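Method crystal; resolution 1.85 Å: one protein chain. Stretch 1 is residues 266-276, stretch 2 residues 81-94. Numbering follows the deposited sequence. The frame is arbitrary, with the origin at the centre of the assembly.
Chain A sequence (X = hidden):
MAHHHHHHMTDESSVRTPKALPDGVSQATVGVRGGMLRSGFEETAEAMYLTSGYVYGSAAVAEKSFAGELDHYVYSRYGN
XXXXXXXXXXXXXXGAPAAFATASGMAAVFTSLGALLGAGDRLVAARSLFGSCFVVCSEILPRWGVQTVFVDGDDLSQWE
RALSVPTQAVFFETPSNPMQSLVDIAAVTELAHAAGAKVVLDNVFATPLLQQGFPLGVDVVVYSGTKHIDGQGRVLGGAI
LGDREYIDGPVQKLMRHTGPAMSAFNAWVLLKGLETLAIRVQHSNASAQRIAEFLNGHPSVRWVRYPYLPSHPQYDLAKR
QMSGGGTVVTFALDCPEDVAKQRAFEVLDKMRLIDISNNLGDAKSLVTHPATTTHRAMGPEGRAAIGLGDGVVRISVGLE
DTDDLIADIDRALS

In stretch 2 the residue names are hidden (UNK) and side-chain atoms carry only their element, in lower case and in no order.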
ATOM      1  N   ASN A 266      -2.962  -6.575   4.094  1.00 26.63           N
ATOM      2  CA  ASN A 266      -3.259  -7.887   3.486  1.00 26.04           C
ATOM      3  C   ASN A 266      -4.783  -8.143   3.465  1.00 25.77           C
ATOM      4  O   ASN A 266      -5.311  -8.685   2.499  1.00 24.52           O
ATOM      5  CB  ASN A 266      -2.535  -9.033   4.230  1.00 26.13           C
ATOM      6  CG  ASN A 266      -1.018  -9.013   4.027  1.00 27.82           C
ATOM      7  OD1 ASN A 266      -0.397  -7.943   3.894  1.00 28.07           O
ATOM      8  ND2 ASN A 266      -0.413 -10.196   4.010  1.00 27.16           N
ATOM      9  N   ALA A 267      -5.472  -7.729   4.528  1.00 25.36           N
ATOM     10  CA  ALA A 267      -6.928  -7.912   4.651  1.00 25.39           C
ATOM     11  C   ALA A 267      -7.666  -7.173   3.521  1.00 25.46           C
ATOM     12  O   ALA A 267      -8.638  -7.689   2.966  1.00 25.99           O
ATOM     13  CB  ALA A 267      -7.424  -7.413   6.035  1.00 25.54           C
ATOM     14  N   TRP A 268      -7.197  -5.972   3.190  1.00 25.34           N
ATOM     15  CA  TRP A 268      -7.751  -5.187   2.067  1.00 25.66           C
ATOM     16  C   TRP A 268      -7.522  -5.929   0.731  1.00 25.99           C
ATOM     17  O   TRP A 268      -8.469  -6.099  -0.065  1.00 26.26           O
ATOM     18  CB  TRP A 268      -7.131  -3.784   2.047  1.00 26.36           C
ATOM     19  CG  TRP A 268      -7.489  -2.924   0.854  1.00 25.93           C
ATOM     20  CD1 TRP A 268      -8.649  -2.220   0.661  1.00 27.63           C
ATOM     21  CD2 TRP A 268      -6.667  -2.663  -0.286  1.00 27.39           C
ATOM     22  NE1 TRP A 268      -8.594  -1.531  -0.530  1.00 28.49           N
ATOM     23  CE2 TRP A 268      -7.395  -1.797  -1.140  1.00 28.85           C
ATOM     24  CE3 TRP A 268      -5.385  -3.091  -0.679  1.00 28.16           C
ATOM     25  CZ2 TRP A 268      -6.878  -1.330  -2.360  1.00 29.40           C
ATOM     26  CZ3 TRP A 268      -4.865  -2.626  -1.891  1.00 29.19           C
ATOM     27  CH2 TRP A 268      -5.619  -1.756  -2.721  1.00 28.36           C
ATOM     28  N   VAL A 269      -6.296  -6.395   0.504  1.00 24.72           N
ATOM     29  CA  VAL A 269      -5.992  -7.188  -0.706  1.00 24.58           C
ATOM     30  C   VAL A 269      -6.945  -8.403  -0.880  1.00 24.27           C
ATOM     31  O   VAL A 269      -7.523  -8.615  -1.968  1.00 24.56           O
ATOM     32  CB  VAL A 269      -4.501  -7.644  -0.771  1.00 24.13           C
ATOM     33  CG1 VAL A 269      -4.275  -8.573  -1.994  1.00 24.91           C
ATOM     34  CG2 VAL A 269      -3.566  -6.435  -0.840  1.00 26.92           C
ATOM     35  N   LEU A 270      -7.127  -9.163   0.204  1.00 23.83           N
ATOM     36  CA  LEU A 270      -7.918 -10.380   0.192  1.00 23.47           C
ATOM     37  C   LEU A 270      -9.433 -10.163   0.071  1.00 23.32           C
ATOM     38  O   LEU A 270     -10.081 -10.904  -0.632  1.00 22.16           O
ATOM     39  CB  LEU A 270      -7.578 -11.262   1.410  1.00 23.22           C
ATOM     40  CG  LEU A 270      -6.112 -11.718   1.496  1.00 24.47           C
ATOM     41  CD1 LEU A 270      -5.845 -12.537   2.766  1.00 27.05           C
ATOM     42  CD2 LEU A 270      -5.688 -12.518   0.256  1.00 24.79           C
ATOM     43  N   LEU A 271      -9.994  -9.169   0.771  1.00 22.65           N
ATOM     44  CA  LEU A 271     -11.438  -8.882   0.677  1.00 23.43           C
ATOM     45  C   LEU A 271     -11.856  -8.393  -0.721  1.00 24.39           C
ATOM     46  O   LEU A 271     -12.985  -8.662  -1.177  1.00 24.67           O
ATOM     47  CB  LEU A 271     -11.879  -7.872   1.795  1.00 23.46           C
ATOM     48  CG  LEU A 271     -11.495  -6.386   1.742  1.00 22.92           C
ATOM     49  CD1 LEU A 271     -12.530  -5.554   0.870  1.00 24.24           C
ATOM     50  CD2 LEU A 271     -11.397  -5.757   3.141  1.00 23.69           C
ATOM     51  N   LYS A 272     -10.949  -7.700  -1.416  1.00 23.74           N
ATOM     52  CA  LYS A 272     -11.221  -7.262  -2.767  1.00 24.20           C
ATOM     53  C   LYS A 272     -11.048  -8.488  -3.699  1.00 24.42           C
ATOM     54  O   LYS A 272     -11.756  -8.613  -4.684  1.00 24.96           O
ATOM     55  CB  LYS A 272     -10.291  -6.103  -3.187  1.00 24.23           C
ATOM     56  CG  LYS A 272     -10.464  -4.791  -2.369  1.00 25.55           C
ATOM     57  CD  LYS A 272     -11.906  -4.216  -2.439  1.00 26.41           C
ATOM     58  CE  LYS A 272     -12.161  -3.459  -3.730  1.00 26.66           C
ATOM     59  NZ  LYS A 272     -13.571  -2.913  -3.803  1.00 29.78           N
ATOM     60  N   GLY A 273     -10.147  -9.404  -3.349  1.00 24.09           N
ATOM     61  CA  GLY A 273     -10.023 -10.676  -4.135  1.00 24.51           C
ATOM     62  C   GLY A 273     -11.303 -11.521  -4.078  1.00 24.42           C
ATOM     63  O   GLY A 273     -11.650 -12.233  -5.037  1.00 24.49           O
ATOM     64  N   LEU A 274     -12.011 -11.441  -2.955  1.00 24.85           N
ATOM     65  CA  LEU A 274     -13.233 -12.244  -2.763  1.00 25.60           C
ATOM     66  C   LEU A 274     -14.366 -11.797  -3.720  1.00 25.60           C
ATOM     67  O   LEU A 274     -15.262 -12.580  -4.052  1.00 26.18           O
ATOM     68  CB  LEU A 274     -13.690 -12.195  -1.305  1.00 26.05           C
ATOM     69  CG  LEU A 274     -12.907 -13.027  -0.266  1.00 27.34           C
ATOM     70  CD1 LEU A 274     -13.446 -12.695   1.129  1.00 27.47           C
ATOM     71  CD2 LEU A 274     -12.994 -14.548  -0.544  1.00 28.58           C
ATOM     72  N   GLU A 275     -14.291 -10.561  -4.202  1.00 25.29           N
ATOM     73  CA  GLU A 275     -15.313 -10.036  -5.158  1.00 26.32           C
ATOM     74  C   GLU A 275     -15.315 -10.775  -6.502  1.00 26.82           C
ATOM     75  O   GLU A 275     -16.371 -10.932  -7.127  1.00 27.76           O
ATOM     76  CB  GLU A 275     -15.128  -8.551  -5.409  1.00 26.86           C
ATOM     77  CG  GLU A 275     -15.306  -7.673  -4.144  1.00 26.69           C
ATOM     78  CD  GLU A 275     -15.167  -6.180  -4.393  1.00 31.17           C
ATOM     79  OE1 GLU A 275     -15.100  -5.740  -5.576  1.00 33.25           O
ATOM     80  OE2 GLU A 275     -15.157  -5.422  -3.384  1.00 32.28           O
ATOM     81  N   THR A 276     -14.139 -11.200  -6.954  1.00 27.02           N
ATOM     82  CA  THR A 276     -14.003 -11.907  -8.251  1.00 27.55           C
ATOM     83  C   THR A 276     -13.827 -13.432  -8.158  1.00 27.38           C
ATOM     84  O   THR A 276     -13.644 -14.118  -9.199  1.00 27.71           O
ATOM     85  CB  THR A 276     -12.827 -11.338  -9.107  1.00 27.81           C
ATOM     86  OG1 THR A 276     -11.610 -11.433  -8.356  1.00 26.83           O
ATOM     87  CG2 THR A 276     -13.069  -9.885  -9.510  1.00 29.24           C
ATOM     88  N   UNK A  81     -11.108  -2.898  12.134  1.00 29.10           N
ATOM     89  CA  UNK A  81     -12.297  -2.786  11.248  1.00 28.96           C
ATOM     90  C   UNK A  81     -12.157  -3.332   9.803  1.00 29.15           C
ATOM     91  O   UNK A  81     -13.124  -3.901   9.276  1.00 28.93           O
ATOM     92  c   UNK A  81     -12.618  -1.292  11.257  1.00 29.64           C
ATOM     93  c   UNK A  81     -11.458  -0.611  11.931  1.00 30.31           C
ATOM     94  c   UNK A  81     -10.814  -1.623  12.818  1.00 28.84           C
ATOM     95  N   UNK A  82     -10.996  -3.139   9.169  1.00 28.06           N
ATOM     96  CA  UNK A  82     -10.730  -3.730   7.840  1.00 27.38           C
ATOM     97  C   UNK A  82     -10.639  -5.272   7.895  1.00 26.94           C
ATOM     98  O   UNK A  82     -11.203  -5.983   7.035  1.00 25.68           O
ATOM     99  o   UNK A  82      -9.591  -1.673   7.200  1.00 26.07           O
ATOM    100  c   UNK A  82      -9.197  -3.593   5.794  1.00 27.07           C
ATOM    101  c   UNK A  82      -9.454  -3.097   7.210  1.00 27.30           C
ATOM    102  N   UNK A  83      -9.903  -5.800   8.882  1.00 26.60           N
ATOM    103  CA  UNK A  83      -9.877  -7.236   9.116  1.00 26.17           C
ATOM    104  C   UNK A  83     -11.298  -7.825   9.325  1.00 26.14           C
ATOM    105  O   UNK A  83     -11.599  -8.910   8.824  1.00 25.56           O
ATOM    106  c   UNK A  83      -8.936  -9.135  10.567  1.00 26.60           C
ATOM    107  c   UNK A  83      -7.463  -7.224   9.893  1.00 26.16           C
ATOM    108  c   UNK A  83      -8.888  -7.619  10.273  1.00 26.23           C
ATOM    109  N   UNK A  84     -12.167  -7.112  10.053  1.00 25.87           N
ATOM    110  CA  UNK A  84     -13.555  -7.575  10.260  1.00 25.95           C
ATOM    111  C   UNK A  84     -14.369  -7.724   8.958  1.00 25.69           C
ATOM    112  O   UNK A  84     -15.217  -8.620   8.861  1.00 24.34           O
ATOM    113  o   UNK A  84     -13.798  -6.739  12.542  1.00 27.94           O
ATOM    114  c   UNK A  84     -14.314  -6.634  11.227  1.00 26.90           C
ATOM    115  N   UNK A  85     -14.128  -6.842   7.976  1.00 25.16           N
ATOM    116  CA  UNK A  85     -14.824  -6.906   6.692  1.00 25.24           C
ATOM    117  C   UNK A  85     -14.389  -8.178   5.922  1.00 25.04           C
ATOM    118  O   UNK A  85     -15.245  -8.876   5.373  1.00 24.83           O
ATOM    119  c   UNK A  85     -14.587  -5.619   5.818  1.00 25.11           C
ATOM    120  c   UNK A  85     -15.222  -5.752   4.428  1.00 26.50           C
ATOM    121  c   UNK A  85     -15.122  -4.347   6.535  1.00 25.86           C
ATOM    122  N   UNK A  86     -13.086  -8.504   5.937  1.00 24.77           N
ATOM    123  CA  UNK A  86     -12.594  -9.754   5.293  1.00 24.80           C
ATOM    124  C   UNK A  86     -13.229 -11.007   5.956  1.00 25.73           C
ATOM    125  O   UNK A  86     -13.696 -11.919   5.247  1.00 25.85           O
ATOM    126  c   UNK A  86     -10.534 -11.265   5.036  1.00 25.67           C
ATOM    127  c   UNK A  86     -10.021 -12.091   6.057  1.00 24.59           C
ATOM    128  c   UNK A  86     -11.042  -9.878   5.349  1.00 24.04           C
ATOM    129  c   UNK A  86      -9.583 -13.376   5.779  1.00 27.47           C
ATOM    130  c   UNK A  86      -9.650 -13.870   4.478  1.00 25.48           C
ATOM    131  c   UNK A  86     -10.151 -13.054   3.448  1.00 26.78           C
ATOM    132  c   UNK A  86     -10.594 -11.763   3.739  1.00 25.63           C
ATOM    133  N   UNK A  87     -13.203 -11.039   7.290  1.00 27.07           N
ATOM    134  CA  UNK A  87     -13.745 -12.162   8.101  1.00 27.73           C
ATOM    135  C   UNK A  87     -15.235 -12.383   7.793  1.00 28.53           C
ATOM    136  O   UNK A  87     -15.674 -13.524   7.581  1.00 28.08           O
ATOM    137  c   UNK A  87     -12.143 -12.081  10.163  1.00 28.66           C
ATOM    138  o   UNK A  87     -12.811 -10.731  12.052  1.00 29.92           O
ATOM    139  o   UNK A  87     -10.944 -11.910  12.267  1.00 29.72           O
ATOM    140  c   UNK A  87     -13.573 -11.911   9.603  1.00 28.41           C
ATOM    141  c   UNK A  87     -11.959 -11.539  11.591  1.00 31.73           C
ATOM    142  N   UNK A  88     -16.006 -11.300   7.762  1.00 28.63           N
ATOM    143  CA  UNK A  88     -17.457 -11.427   7.551  1.00 29.77           C
ATOM    144  C   UNK A  88     -17.845 -11.781   6.121  1.00 29.35           C
ATOM    145  O   UNK A  88     -18.781 -12.567   5.895  1.00 29.35           O
ATOM    146  c   UNK A  88     -19.718 -10.217   7.860  1.00 31.31           C
ATOM    147  o   UNK A  88     -21.725 -11.050   8.839  1.00 33.91           O
ATOM    148  c   UNK A  88     -20.462 -11.047   8.902  1.00 33.57           C
ATOM    149  o   UNK A  88     -19.808 -11.681   9.781  1.00 31.03           O
ATOM    150  c   UNK A  88     -18.194 -10.182   8.055  1.00 29.85           C
ATOM    151  N   UNK A  89     -17.137 -11.212   5.140  1.00 28.98           N
ATOM    152  CA  UNK A  89     -17.364 -11.568   3.736  1.00 27.96           C
ATOM    153  C   UNK A  89     -17.110 -13.065   3.473  1.00 27.54           C
ATOM    154  O   UNK A  89     -17.932 -13.735   2.832  1.00 26.10           O
ATOM    155  n   UNK A  89     -16.907  -8.436   0.697  1.00 28.47           N
ATOM    156  n   UNK A  89     -17.355  -6.187   0.432  1.00 30.19           N
ATOM    157  c   UNK A  89     -16.806 -10.864   1.278  1.00 28.74           C
ATOM    158  c   UNK A  89     -16.210  -9.701   0.431  1.00 28.32           C
ATOM    159  n   UNK A  89     -15.656  -7.158  -0.790  1.00 26.64           N
ATOM    160  c   UNK A  89     -16.532 -10.661   2.786  1.00 27.83           C
ATOM    161  c   UNK A  89     -16.640  -7.265   0.106  1.00 29.37           C
ATOM    162  N   UNK A  90     -15.996 -13.606   3.989  1.00 26.07           N
ATOM    163  CA  UNK A  90     -15.703 -15.036   3.825  1.00 26.21           C
ATOM    164  C   UNK A  90     -16.733 -15.902   4.594  1.00 26.06           C
ATOM    165  O   UNK A  90     -17.161 -16.941   4.095  1.00 25.97           O
ATOM    166  c   UNK A  90     -13.864 -17.384   2.713  1.00 25.80           C
ATOM    167  c   UNK A  90     -12.293 -17.005   4.708  1.00 26.65           C
ATOM    168  c   UNK A  90     -13.740 -16.825   4.145  1.00 27.01           C
ATOM    169  c   UNK A  90     -14.250 -15.377   4.288  1.00 25.16           C
ATOM    170  N   UNK A  91     -17.138 -15.455   5.780  1.00 25.74           N
ATOM    171  CA  UNK A  91     -18.134 -16.177   6.602  1.00 26.49           C
ATOM    172  C   UNK A  91     -19.478 -16.274   5.850  1.00 27.19           C
ATOM    173  O   UNK A  91     -20.128 -17.333   5.852  1.00 28.13           O
ATOM    174  c   UNK A  91     -19.826 -15.396  10.115  1.00 29.02           C
ATOM    175  n   UNK A  91     -22.726 -13.649   8.622  1.00 31.09           N
ATOM    176  c   UNK A  91     -18.337 -15.482   7.970  1.00 26.62           C
ATOM    177  c   UNK A  91     -19.209 -16.298   8.998  1.00 27.31           C
ATOM    178  c   UNK A  91     -21.964 -14.658   9.049  1.00 32.71           C
ATOM    179  n   UNK A  91     -20.773 -14.396   9.601  1.00 29.71           N
ATOM    180  n   UNK A  91     -22.399 -15.917   8.890  1.00 32.74           N
ATOM    181  N   UNK A  92     -19.868 -15.181   5.198  1.00 26.87           N
ATOM    182  CA  UNK A  92     -21.102 -15.134   4.382  1.00 27.05           C
ATOM    183  C   UNK A  92     -21.044 -16.095   3.202  1.00 27.46           C
ATOM    184  O   UNK A  92     -22.011 -16.826   2.973  1.00 28.31           O
ATOM    185  c   UNK A  92     -21.839 -11.289   4.543  1.00 26.77           C
ATOM    186  c   UNK A  92     -23.477 -13.086   5.228  1.00 29.84           C
ATOM    187  c   UNK A  92     -21.998 -12.761   4.946  1.00 27.37           C
ATOM    188  c   UNK A  92     -21.412 -13.714   3.880  1.00 27.24           C
ATOM    189  N   UNK A  93     -19.927 -16.091   2.470  1.00 26.94           N
ATOM    190  CA  UNK A  93     -19.722 -17.029   1.323  1.00 28.05           C
ATOM    191  C   UNK A  93     -19.817 -18.511   1.739  1.00 29.39           C
ATOM    192  O   UNK A  93     -20.411 -19.347   1.023  1.00 30.45           O
ATOM    193  c   UNK A  93     -17.100 -14.849  -0.672  1.00 26.82           C
ATOM    194  c   UNK A  93     -17.973 -17.866  -0.392  1.00 27.55           C
ATOM    195  c   UNK A  93     -18.373 -16.727   0.590  1.00 27.25           C
ATOM    196  c   UNK A  93     -18.453 -15.367  -0.135  1.00 27.36           C
ATOM    197  N   UNK A  94     -19.221 -18.840   2.883  1.00 30.29           N
ATOM    198  CA  UNK A  94     -19.112 -20.228   3.352  1.00 32.04           C
ATOM    199  C   UNK A  94     -20.381 -20.736   4.058  1.00 32.65           C
ATOM    200  O   UNK A  94     -20.690 -21.940   4.013  1.00 33.79           O
ATOM    201  c   UNK A  94     -17.564 -21.770   4.838  1.00 35.31           C
ATOM    202  c   UNK A  94     -17.874 -20.356   4.264  1.00 31.95           C
ATOM    203  o   UNK A  94     -17.109 -23.955   3.976  1.00 42.08           O
ATOM    204  o   UNK A  94     -16.332 -22.261   2.828  1.00 39.16           O
ATOM    205  c   UNK A  94     -16.955 -22.727   3.806  1.00 38.49           C
TER

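Position 81 carries three carbons that close a ring onto its own backbone N, which identifies Pro81; nothing of stretch 1 is in reach. Position 82 has a CB bearing one oxygen and one carbon, hence Thr82. Its CG2 lies 4.1 Å from the CD2 of Leu271 and 4.2 Å from the CB of Ala267. At 83 a CB forks into two carbons: Val83. CA-to-CB points away, yet its CG2 still reaches the CB of Ala267 at 3.9 Å. Position 84, one carbon then one oxygen, is Ser84, directed away and without contact.

Position 85 repeats the three-carbon fork but points toward stretch 1; it is Val85, with CG1 4.0 Å from Leu271 CD2. At 86 one carbon leads to a six-carbon ring with no further atom, so Phe86 rather than tyrosine. Its CE1 packs 3.7 Å from Leu270 CB and its CD1 4.0 Å from Leu274 CD1, both approaching the ring obliquely.

Positions 87 and 88 each show three carbons, the last carrying two oxygens: Glu87 and Glu88, neither touching stretch 1. Position 89 has three carbons, a nitrogen, then a carbon with two more nitrogens, the guanidinium of Arg89. Its NH2 donates to Leu271 O at 3.1 Å and to Glu275 OE2 at 3.2 Å, the latter also a salt bridge; both acceptors lie near the guanidinium plane, where its N-H bonds point.

At 90, four carbons forked at the second give Leu90, whose CB is 4.2 Å from Leu274 CD1. Position 91 repeats the guanidinium pattern: Arg91, whose NE and NH2 bond Glu88 OE1 and OE2 at 2.9 and 2.8 Å. Position 92, again four carbons forked at the second, is Leu92, out of reach. Position 93 forks at the first carbon, one arm two carbons long: Ile93, its CD1 4.1 Å from Leu274 CD2. Position 94, three carbons ending in two oxygens, is Glu94, also out of reach.

The two helices run in broadly the same direction, their axes 30° apart and 8.6 Å at closest approach. Small Ala267 accompanies a close backbone approach, its CA 5.4 Å from that of Val83; the CA atoms of Leu271 and Phe86 come to 4.8 Å. Leu271 is a knob among Thr82, Val85, Phe86 and Arg89, while Leu274 spans Phe86 to Ile93. Arg89 adds polar anchoring to this apolar packing: one nitrogen joins a backbone carbonyl and a carboxylate that Lys272 NZ also engages, at 3.0 Å from Glu275 OE2. Together the stretches bury 588 Å².

Stretch 2 81-94: PTVSVFEERLRLIE
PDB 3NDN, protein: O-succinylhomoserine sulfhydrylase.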